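Local coordinates for nitrogen regulatory protein P-II (Thiomonas intermedia, PDB 5D4N) that binds adenine nucleotides and bicarbonate as a carboxysome-associated, PII-like signalling protein, and probably regulates the activity of other proteins, at residues I14-H20 with F85-G91; A69-E73 with P103-R107. All blocks are in the same frame, centred on the assembly; numbering follows the deposited sequence.

From the N terminus, strand 7-17 and the turn after it supply I14-H20, the first half of interaction 1. The chain then passes through helix 21-31 and the next strands to A69-E73, the end of strand 63-70 and the start of helix 72-88, which opens interaction 2. F85-G91, the last part of that helix and the loop after it, returns to I14-H20 and closes interaction 1. Strand 92-100 follows, and the tail P103-R107 closes interaction 2 on A69-E73. The two loops therefore cross, the segments alternating along the chain. The contacts lie at the two ends of helix 72-88, on opposite sides of the chain's centre, their own centres about 24 Å apart; each borders a nucleotide, ADP or AMP.

Interaction 1: I14-H20 with F85-G91; sequences IILEGAH and FFEAHSG. With ADP (adenosine-5'-diphosphate), chain D.
Residues 14-17 are the extended end of strand 7-17, followed by a 3-10 turn at G18-A19, with H20 N bonded to E17 O (3.0 Å) and H20 at the N-cap of helix 21-31. F85 and F86 belong to the C-terminal part of helix 72-88; H89 and S90 are extended, and G91 turns to positive phi (133/170). The backbones come closest at L16 and G91 (CA-CA 4.5 Å); I15 O, 3.0 Å from G91 CA, leaves no room for a CB. F86 (chi1 m) brings CZ to I14 CG2 (3.9 Å), while L16 CD1 (chi1 p) meets F85 CE2 (3.8 Å). The edge of F85 (chi1 t) faces the H20 ring in a T-shaped pair, centroids 4.9 Å apart, planes at 73°. E17 OE1 accepts from three waters: one (2.8 Å) also bonds E17 N (2.9 Å) and S90 O (2.8 Å), a second (2.7 Å) S90 N (2.9 Å), a third (2.9 Å) H20 NE2 (2.7 Å) and H89 ND1 (3.2 Å). In this intersubunit ADP pocket of the PII fold, G91 N donates to ADP O1A (2.9 Å), and T37, A69 and K105 of the second subunit also bond ADP. Without direct hydrogen bonds between the segments, apolar and aromatic packing together with water join the nucleotide-binding turn to the sheet.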
ATOM      1  N   ILE A  14      -6.317   0.060  -6.291  1.00 18.53           N
ATOM      2  CA  ILE A  14      -7.286  -0.620  -7.174  1.00 18.48           C
ATOM      3  C   ILE A  14      -6.663  -1.950  -7.536  1.00 21.15           C
ATOM      4  O   ILE A  14      -5.631  -1.965  -8.207  1.00 20.78           O
ATOM      5  CB  ILE A  14      -7.517   0.226  -8.427  1.00 20.22           C
ATOM      6  CG1 ILE A  14      -8.016   1.636  -8.054  1.00 22.08           C
ATOM      7  CG2 ILE A  14      -8.506  -0.504  -9.382  1.00 23.04           C
ATOM      8  CD1 ILE A  14      -7.766   2.687  -9.206  1.00 26.12           C
ATOM      9  N   ILE A  15      -7.255  -3.053  -7.069  1.00 19.10           N
ATOM     10  CA  ILE A  15      -6.665  -4.379  -7.291  1.00 18.27           C
ATOM     11  C   ILE A  15      -7.519  -5.102  -8.290  1.00 22.06           C
ATOM     12  O   ILE A  15      -8.715  -5.245  -8.082  1.00 22.44           O
ATOM     13  CB  ILE A  15      -6.520  -5.170  -5.968  1.00 20.89           C
ATOM     14  CG1 ILE A  15      -5.626  -4.367  -4.960  1.00 20.43           C
ATOM     15  CG2 ILE A  15      -5.951  -6.576  -6.279  1.00 23.50           C
ATOM     16  CD1 ILE A  15      -5.670  -4.862  -3.468  1.00 21.91           C
ATOM     17  N   LEU A  16      -6.918  -5.506  -9.404  1.00 20.07           N
ATOM     18  CA  LEU A  16      -7.678  -6.143 -10.478  1.00 21.19           C
ATOM     19  C   LEU A  16      -6.789  -6.996 -11.353  1.00 23.22           C
ATOM     20  O   LEU A  16      -5.569  -6.933 -11.247  1.00 22.22           O
ATOM     21  CB  LEU A  16      -8.461  -5.081 -11.313  1.00 23.13           C
ATOM     22  CG  LEU A  16      -7.666  -4.242 -12.340  1.00 26.97           C
ATOM     23  CD1 LEU A  16      -8.630  -3.342 -13.128  1.00 28.35           C
ATOM     24  CD2 LEU A  16      -6.605  -3.357 -11.689  1.00 29.95           C
ATOM     25  N   GLU A  17      -7.390  -7.811 -12.224  1.00 23.26           N
ATOM     26  CA  GLU A  17      -6.583  -8.647 -13.112  1.00 22.36           C
ATOM     27  C   GLU A  17      -5.833  -7.778 -14.103  1.00 25.32           C
ATOM     28  O   GLU A  17      -6.378  -6.796 -14.617  1.00 25.39           O
ATOM     29  CB  GLU A  17      -7.479  -9.636 -13.864  1.00 23.91           C
ATOM     30  CG  GLU A  17      -8.094 -10.676 -12.935  1.00 27.79           C
ATOM     31  CD  GLU A  17      -9.315 -11.332 -13.567  1.00 37.58           C
ATOM     32  OE1 GLU A  17     -10.353 -10.644 -13.697  1.00 30.11           O
ATOM     33  OE2 GLU A  17      -9.217 -12.498 -14.009  1.00 33.10           O
ATOM     34  N   GLY A  18      -4.592  -8.147 -14.365  1.00 23.74           N
ATOM     35  CA  GLY A  18      -3.738  -7.368 -15.258  1.00 24.55           C
ATOM     36  C   GLY A  18      -4.308  -7.172 -16.655  1.00 27.06           C
ATOM     37  O   GLY A  18      -3.972  -6.190 -17.326  1.00 27.69           O
ATOM     38  N   ALA A  19      -5.157  -8.126 -17.132  1.00 25.49           N
ATOM     39  CA  ALA A  19      -5.768  -7.991 -18.477  1.00 26.84           C
ATOM     40  C   ALA A  19      -6.664  -6.751 -18.587  1.00 29.02           C
ATOM     41  O   ALA A  19      -6.930  -6.287 -19.698  1.00 30.20           O
ATOM     42  CB  ALA A  19      -6.565  -9.231 -18.824  1.00 28.91           C
ATOM     43  N   HIS A  20      -7.120  -6.219 -17.446  1.00 24.69           N
ATOM     44  CA  HIS A  20      -7.969  -5.032 -17.416  1.00 24.79           C
ATOM     45  C   HIS A  20      -7.210  -3.741 -17.085  1.00 26.76           C
ATOM     46  O   HIS A  20      -7.837  -2.714 -16.778  1.00 26.28           O
ATOM     47  CB  HIS A  20      -9.123  -5.272 -16.439  1.00 25.35           C
ATOM     48  CG  HIS A  20      -9.968  -6.425 -16.839  1.00 28.63           C
ATOM     49  ND1 HIS A  20     -10.719  -6.394 -18.010  1.00 30.17           N
ATOM     50  CD2 HIS A  20     -10.125  -7.630 -16.241  1.00 30.20           C
ATOM     51  CE1 HIS A  20     -11.330  -7.570 -18.065  1.00 31.48           C
ATOM     52  NE2 HIS A  20     -11.005  -8.344 -17.020  1.00 31.15           N
ATOM     53  N   PHE A  85     -17.700  -2.206 -13.701  1.00 34.29           N
ATOM     54  CA  PHE A  85     -16.575  -3.113 -13.870  1.00 31.46           C
ATOM     55  C   PHE A  85     -16.511  -4.103 -12.711  1.00 34.26           C
ATOM     56  O   PHE A  85     -16.436  -5.306 -12.967  1.00 33.93           O
ATOM     57  CB  PHE A  85     -15.255  -2.334 -14.017  1.00 30.55           C
ATOM     58  CG  PHE A  85     -14.064  -3.247 -14.135  1.00 30.03           C
ATOM     59  CD1 PHE A  85     -13.732  -3.838 -15.355  1.00 31.20           C
ATOM     60  CD2 PHE A  85     -13.327  -3.591 -13.016  1.00 30.12           C
ATOM     61  CE1 PHE A  85     -12.637  -4.705 -15.446  1.00 30.59           C
ATOM     62  CE2 PHE A  85     -12.260  -4.477 -13.106  1.00 32.05           C
ATOM     63  CZ  PHE A  85     -11.933  -5.039 -14.315  1.00 29.54           C
ATOM     64  N   PHE A  86     -16.502  -3.615 -11.452  1.00 31.68           N
ATOM     65  CA  PHE A  86     -16.383  -4.523 -10.297  1.00 30.53           C
ATOM     66  C   PHE A  86     -17.621  -5.384 -10.014  1.00 35.68           C
ATOM     67  O   PHE A  86     -17.507  -6.412  -9.342  1.00 36.38           O
ATOM     68  CB  PHE A  86     -15.834  -3.813  -9.051  1.00 31.10           C
ATOM     69  CG  PHE A  86     -14.367  -3.433  -9.191  1.00 30.00           C
ATOM     70  CD1 PHE A  86     -13.406  -4.395  -9.483  1.00 30.69           C
ATOM     71  CD2 PHE A  86     -13.945  -2.117  -9.007  1.00 33.96           C
ATOM     72  CE1 PHE A  86     -12.056  -4.050  -9.616  1.00 32.67           C
ATOM     73  CE2 PHE A  86     -12.596  -1.771  -9.153  1.00 35.04           C
ATOM     74  CZ  PHE A  86     -11.661  -2.736  -9.456  1.00 33.02           C
ATOM     75  N   GLU A  87     -18.766  -5.026 -10.590  1.00 35.39           N
ATOM     76  CA  GLU A  87     -19.979  -5.852 -10.474  1.00 36.17           C
ATOM     77  C   GLU A  87     -19.871  -7.064 -11.435  1.00 40.39           C
ATOM     78  O   GLU A  87     -20.498  -8.106 -11.202  1.00 40.93           O
ATOM     79  CB  GLU A  87     -21.256  -5.026 -10.725  1.00 39.84           C
ATOM     80  CG  GLU A  87     -21.540  -3.996  -9.640  1.00 53.56           C
ATOM     81  N   ALA A  88     -19.009  -6.954 -12.481  1.00 35.19           N
ATOM     82  CA  ALA A  88     -18.829  -8.011 -13.481  1.00 35.59           C
ATOM     83  C   ALA A  88     -17.444  -8.666 -13.501  1.00 36.95           C
ATOM     84  O   ALA A  88     -17.262  -9.684 -14.184  1.00 37.65           O
ATOM     85  CB  ALA A  88     -19.161  -7.461 -14.865  1.00 38.06           C
ATOM     86  N   HIS A  89     -16.472  -8.100 -12.747  1.00 32.50           N
ATOM     87  CA  HIS A  89     -15.115  -8.610 -12.719  1.00 31.24           C
ATOM     88  C   HIS A  89     -14.558  -8.616 -11.299  1.00 30.95           C
ATOM     89  O   HIS A  89     -15.028  -7.867 -10.448  1.00 30.48           O
ATOM     90  CB  HIS A  89     -14.212  -7.715 -13.568  1.00 32.28           C
ATOM     91  CG  HIS A  89     -14.599  -7.663 -15.012  1.00 37.87           C
ATOM     92  ND1 HIS A  89     -14.169  -8.638 -15.891  1.00 41.48           N
ATOM     93  CD2 HIS A  89     -15.324  -6.745 -15.694  1.00 40.80           C
ATOM     94  CE1 HIS A  89     -14.648  -8.291 -17.077  1.00 42.16           C
ATOM     95  NE2 HIS A  89     -15.323  -7.147 -17.017  1.00 42.05           N
ATOM     96  N   SER A  90     -13.544  -9.429 -11.078  1.00 27.34           N
ATOM     97  CA  SER A  90     -12.879  -9.545  -9.786  1.00 25.39           C
ATOM     98  C   SER A  90     -12.143  -8.287  -9.453  1.00 28.36           C
ATOM     99  O   SER A  90     -11.658  -7.584 -10.360  1.00 27.61           O
ATOM    100  CB  SER A  90     -11.865 -10.676  -9.830  1.00 29.02           C
ATOM    101  OG  SER A  90     -12.560 -11.904  -9.971  1.00 38.39           O
ATOM    102  N   GLY A  91     -11.997  -8.034  -8.177  1.00 24.73           N
ATOM    103  CA  GLY A  91     -11.179  -6.899  -7.756  1.00 23.79           C
ATOM    104  C   GLY A  91     -11.819  -6.037  -6.715  1.00 25.33           C
ATOM    105  O   GLY A  91     -12.993  -6.201  -6.377  1.00 23.71           O
TER
HETATM  106  PB  ADP D 201     -13.057 -13.694  -7.258  0.50 32.66           P
HETATM  107  O1B ADP D 201     -14.402 -13.681  -6.772  0.50 33.18           O
HETATM  108  O2B ADP D 201     -13.059 -13.764  -8.759  0.50 32.64           O
HETATM  109  O3B ADP D 201     -12.318 -14.904  -6.731  0.50 35.98           O
HETATM  110  PA  ADP D 201     -12.563 -11.134  -5.761  1.00 30.71           P
HETATM  111  O1A ADP D 201     -13.186  -9.957  -6.423  1.00 27.76           O
HETATM  112  O2A ADP D 201     -13.366 -11.542  -4.506  1.00 35.04           O
HETATM  113  O3A ADP D 201     -12.330 -12.346  -6.784  1.00 30.37           O
HETATM  114  O5' ADP D 201     -11.095 -10.736  -5.296  1.00 26.83           O
HETATM  115  C5' ADP D 201     -10.099 -10.466  -6.296  1.00 25.44           C
HETATM  116  C4' ADP D 201      -8.818 -10.043  -5.624  1.00 22.48           C
HETATM  117  O4' ADP D 201      -9.053  -8.851  -4.850  1.00 22.55           O
HETATM  118  C3' ADP D 201      -8.290 -11.045  -4.607  1.00 22.15           C
HETATM  119  O3' ADP D 201      -7.573 -12.111  -5.225  1.00 25.77           O
HETATM  120  C2' ADP D 201      -7.386 -10.149  -3.759  1.00 20.10           C
HETATM  121  O2' ADP D 201      -6.189  -9.890  -4.464  1.00 21.68           O
HETATM  122  C1' ADP D 201      -8.202  -8.853  -3.706  1.00 22.21           C
HETATM  123  N9  ADP D 201      -9.028  -8.778  -2.503  1.00 22.95           N
HETATM  124  C8  ADP D 201     -10.315  -9.222  -2.338  1.00 24.08           C
HETATM  125  N7  ADP D 201     -10.757  -9.134  -1.106  1.00 24.79           N
HETATM  126  C5  ADP D 201      -9.690  -8.582  -0.413  1.00 22.96           C
HETATM  127  C6  ADP D 201      -9.532  -8.194   0.935  1.00 23.72           C
HETATM  128  N6  ADP D 201     -10.465  -8.401   1.879  1.00 24.62           N
HETATM  129  N1  ADP D 201      -8.368  -7.596   1.283  1.00 22.05           N
HETATM  130  C2  ADP D 201      -7.420  -7.434   0.352  1.00 21.58           C
HETATM  131  N3  ADP D 201      -7.445  -7.789  -0.938  1.00 22.51           N
HETATM  132  C4  ADP D 201      -8.621  -8.348  -1.262  1.00 21.66           C
HETATM  133  O   HOH W   1     -10.233  -8.033 -12.699  1.00 25.65           O
HETATM  134  O   HOH W   2     -12.947 -11.226 -13.249  1.00 34.31           O
HETATM  135  O   HOH W   3     -11.859 -10.792 -16.133  1.00 47.24           O

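Interaction 2: A69-E73 with P103-R107; sequences AVPEE and PIKFR. With AMP (adenosine monophosphate), chain F.
The adenine of AMP is hydrogen-bonded to the backbone of one segment beside the side chain of the other: A69 N donates to AMP N1 (2.9 Å) and AMP N6 to A69 O (3.0 Å), while F106 CD1 lies 3.4 Å from AMP N6, the amino group being at the ring's edge. A69-V70 is the extended end of strand 63-70, P71 follows at phi/psi -64/150, and E72-E73 lead into helix 72-88, whose first turn is weakly bonded. P103-K105 has helical angles, and F106 N and R107 N both bond to P103 O (2.9 and 3.0 Å). The segments are nearest at P71 and R107, CA-CA 6.0 Å. This strand-to-helix junction of the PII fold is thus covered by the C-terminal tail, beside a pocket that the third subunit completes: S47 N and G91 N of that subunit also bind AMP. K105 NZ of the tail itself donates to AMP O3P (2.6 Å). F106 (chi1 m) sets CD1 3.8 Å from A69 CB, and P71 CD meets F106 O at 3.5 Å. One water donates to both A69 O (2.8 Å) and F106 O (2.7 Å). R107 lays its guanidinium over P71 CB, and E73 (chi1 p) reaches it in a salt bridge, OE1 to R107 NH1, 3.3 Å.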
ATOM      1  N   ALA A  69      -2.960   8.554  -6.246  1.00 20.42           N
ATOM      2  CA  ALA A  69      -3.262   9.681  -5.366  1.00 21.66           C
ATOM      3  C   ALA A  69      -4.092  10.654  -6.175  1.00 23.05           C
ATOM      4  O   ALA A  69      -3.688  11.087  -7.265  1.00 21.86           O
ATOM      5  CB  ALA A  69      -1.969  10.365  -4.894  1.00 22.27           C
ATOM      6  N   VAL A  70      -5.272  10.988  -5.641  1.00 22.52           N
ATOM      7  CA  VAL A  70      -6.231  11.851  -6.331  1.00 23.85           C
ATOM      8  C   VAL A  70      -6.847  12.865  -5.384  1.00 27.59           C
ATOM      9  O   VAL A  70      -7.045  12.570  -4.207  1.00 24.98           O
ATOM     10  CB  VAL A  70      -7.344  10.995  -6.996  1.00 27.51           C
ATOM     11  CG1 VAL A  70      -6.762   9.960  -7.941  1.00 27.83           C
ATOM     12  CG2 VAL A  70      -8.262  10.296  -5.979  1.00 26.84           C
ATOM     13  N   PRO A  71      -7.246  14.037  -5.908  1.00 28.59           N
ATOM     14  CA  PRO A  71      -8.008  14.980  -5.076  1.00 29.11           C
ATOM     15  C   PRO A  71      -9.348  14.324  -4.700  1.00 30.90           C
ATOM     16  O   PRO A  71      -9.876  13.514  -5.477  1.00 30.31           O
ATOM     17  CB  PRO A  71      -8.261  16.166  -6.025  1.00 32.13           C
ATOM     18  CG  PRO A  71      -7.337  15.974  -7.174  1.00 36.68           C
ATOM     19  CD  PRO A  71      -7.120  14.517  -7.304  1.00 30.98           C
ATOM     20  N   GLU A  72      -9.924  14.665  -3.530  1.00 30.12           N
ATOM     21  CA  GLU A  72     -11.181  14.074  -3.090  1.00 30.32           C
ATOM     22  C   GLU A  72     -12.308  14.192  -4.140  1.00 32.80           C
ATOM     23  O   GLU A  72     -13.100  13.258  -4.278  1.00 32.61           O
ATOM     24  CB  GLU A  72     -11.624  14.635  -1.727  1.00 33.63           C
ATOM     25  CG  GLU A  72     -12.835  13.897  -1.155  1.00 48.01           C
ATOM     26  CD  GLU A  72     -13.393  14.341   0.185  1.00 75.72           C
ATOM     27  OE1 GLU A  72     -12.778  15.214   0.841  1.00 67.59           O
ATOM     28  OE2 GLU A  72     -14.444  13.792   0.588  1.00 71.78           O
ATOM     29  N   GLU A  73     -12.364  15.329  -4.884  1.00 31.63           N
ATOM     30  CA  GLU A  73     -13.406  15.539  -5.898  1.00 32.84           C
ATOM     31  C   GLU A  73     -13.415  14.503  -7.037  1.00 34.93           C
ATOM     32  O   GLU A  73     -14.431  14.358  -7.724  1.00 36.80           O
ATOM     33  CB  GLU A  73     -13.406  16.983  -6.431  1.00 34.66           C
ATOM     34  CG  GLU A  73     -12.088  17.462  -7.022  1.00 41.03           C
ATOM     35  CD  GLU A  73     -11.110  18.145  -6.082  1.00 63.68           C
ATOM     36  OE1 GLU A  73     -11.043  17.762  -4.887  1.00 39.72           O
ATOM     37  OE2 GLU A  73     -10.318  18.975  -6.586  1.00 63.21           O
ATOM     38  N   PRO A 103       0.075  19.842  -3.541  1.00 28.01           N
ATOM     39  CA  PRO A 103      -1.246  19.630  -4.173  1.00 28.54           C
ATOM     40  C   PRO A 103      -1.259  19.830  -5.680  1.00 30.08           C
ATOM     41  O   PRO A 103      -1.901  19.044  -6.386  1.00 28.23           O
ATOM     42  CB  PRO A 103      -2.166  20.639  -3.485  1.00 31.23           C
ATOM     43  CG  PRO A 103      -1.465  21.062  -2.275  1.00 36.19           C
ATOM     44  CD  PRO A 103       0.001  20.766  -2.393  1.00 30.79           C
ATOM     45  N   ILE A 104      -0.459  20.788  -6.183  1.00 29.90           N
ATOM     46  CA  ILE A 104      -0.397  21.067  -7.628  1.00 31.44           C
ATOM     47  C   ILE A 104       0.029  19.843  -8.448  1.00 34.08           C
ATOM     48  O   ILE A 104      -0.395  19.684  -9.589  1.00 34.37           O
ATOM     49  CB  ILE A 104       0.507  22.312  -7.870  1.00 36.81           C
ATOM     50  CG1 ILE A 104      -0.090  23.610  -7.229  1.00 40.09           C
ATOM     51  CG2 ILE A 104       0.892  22.514  -9.331  1.00 40.77           C
ATOM     52  CD1 ILE A 104      -1.737  23.771  -7.117  1.00 54.42           C
ATOM     53  N   LYS A 105       0.850  18.976  -7.863  1.00 30.05           N
ATOM     54  CA  LYS A 105       1.308  17.789  -8.580  1.00 30.02           C
ATOM     55  C   LYS A 105       0.193  16.777  -8.814  1.00 30.42           C
ATOM     56  O   LYS A 105       0.343  15.877  -9.639  1.00 31.03           O
ATOM     57  CB  LYS A 105       2.384  17.085  -7.759  1.00 32.48           C
ATOM     58  CG  LYS A 105       3.798  17.450  -8.102  1.00 40.02           C
ATOM     59  CD  LYS A 105       4.730  16.351  -7.624  1.00 39.11           C
ATOM     60  CE  LYS A 105       5.077  15.352  -8.712  1.00 45.40           C
ATOM     61  NZ  LYS A 105       6.424  14.800  -8.520  1.00 37.39           N
ATOM     62  N   PHE A 106      -0.897  16.881  -8.038  1.00 26.36           N
ATOM     63  CA  PHE A 106      -1.976  15.900  -8.042  1.00 24.45           C
ATOM     64  C   PHE A 106      -3.322  16.401  -8.536  1.00 30.60           C
ATOM     65  O   PHE A 106      -4.169  15.598  -8.918  1.00 29.89           O
ATOM     66  CB  PHE A 106      -2.158  15.353  -6.612  1.00 24.20           C
ATOM     67  CG  PHE A 106      -0.874  14.779  -6.047  1.00 23.44           C
ATOM     68  CD1 PHE A 106      -0.442  13.508  -6.419  1.00 24.32           C
ATOM     69  CD2 PHE A 106      -0.044  15.552  -5.234  1.00 25.90           C
ATOM     70  CE1 PHE A 106       0.781  13.013  -5.972  1.00 24.32           C
ATOM     71  CE2 PHE A 106       1.178  15.051  -4.774  1.00 26.01           C
ATOM     72  CZ  PHE A 106       1.569  13.769  -5.121  1.00 23.13           C
ATOM     73  N   ARG A 107      -3.536  17.734  -8.466  1.00 30.61           N
ATOM     74  CA  ARG A 107      -4.805  18.411  -8.779  1.00 38.86           C
ATOM     75  C   ARG A 107      -4.548  19.332  -9.950  1.00 69.27           C
ATOM     76  O   ARG A 107      -3.615  20.129  -9.890  1.00 41.84           O
ATOM     77  CB  ARG A 107      -5.242  19.242  -7.545  0.50 39.32           C
ATOM     78  CG  ARG A 107      -6.745  19.373  -7.314  0.50 47.44           C
ATOM     79  CD  ARG A 107      -7.122  20.106  -6.022  0.50 47.24           C
ATOM     80  NE  ARG A 107      -6.367  19.674  -4.837  0.50 52.65           N
ATOM     81  CZ  ARG A 107      -6.899  19.104  -3.757  0.50 64.05           C
ATOM     82  NH1 ARG A 107      -8.204  18.865  -3.697  0.50 46.89           N
ATOM     83  NH2 ARG A 107      -6.130  18.774  -2.728  0.50 56.35           N
TER
HETATM   84  P   AMP F 201       6.513  12.416 -11.400  1.00 29.43           P
HETATM   85  O1P AMP F 201       5.266  13.191 -11.806  1.00 30.67           O
HETATM   86  O2P AMP F 201       7.473  12.361 -12.574  1.00 32.42           O
HETATM   87  O3P AMP F 201       7.136  12.882 -10.129  1.00 27.33           O
HETATM   88  O5' AMP F 201       6.047  10.884 -11.218  1.00 28.23           O
HETATM   89  C5' AMP F 201       7.035   9.875 -10.907  1.00 27.12           C
HETATM   90  C4' AMP F 201       6.320   8.635 -10.435  1.00 22.88           C
HETATM   91  O4' AMP F 201       5.626   8.911  -9.207  1.00 22.35           O
HETATM   92  C3' AMP F 201       5.226   8.139 -11.375  1.00 22.89           C
HETATM   93  O3' AMP F 201       5.757   7.417 -12.479  1.00 25.63           O
HETATM   94  C2' AMP F 201       4.396   7.271 -10.421  1.00 20.52           C
HETATM   95  O2' AMP F 201       5.059   6.026 -10.229  1.00 21.73           O
HETATM   96  C1' AMP F 201       4.448   8.118  -9.132  1.00 22.07           C
HETATM   97  N9  AMP F 201       3.309   9.027  -9.019  1.00 21.49           N
HETATM   98  C8  AMP F 201       3.217  10.322  -9.468  1.00 22.18           C
HETATM   99  N7  AMP F 201       2.037  10.865  -9.292  1.00 22.01           N
HETATM  100  C5  AMP F 201       1.294   9.847  -8.710  1.00 20.39           C
HETATM  101  C6  AMP F 201      -0.046   9.775  -8.285  1.00 21.58           C
HETATM  102  N6  AMP F 201      -0.914  10.798  -8.402  1.00 21.79           N
HETATM  103  N1  AMP F 201      -0.461   8.617  -7.714  1.00 20.90           N
HETATM  104  C2  AMP F 201       0.403   7.599  -7.599  1.00 21.17           C
HETATM  105  N3  AMP F 201       1.680   7.538  -7.999  1.00 20.32           N
HETATM  106  C4  AMP F 201       2.071   8.711  -8.529  1.00 18.68           C
HETATM  107  O   HOH W   4      -3.958  12.920  -9.422  1.00 27.08           O
HETATM  108  O   HOH W   5      -8.256  16.094  -1.584  1.00 34.70           O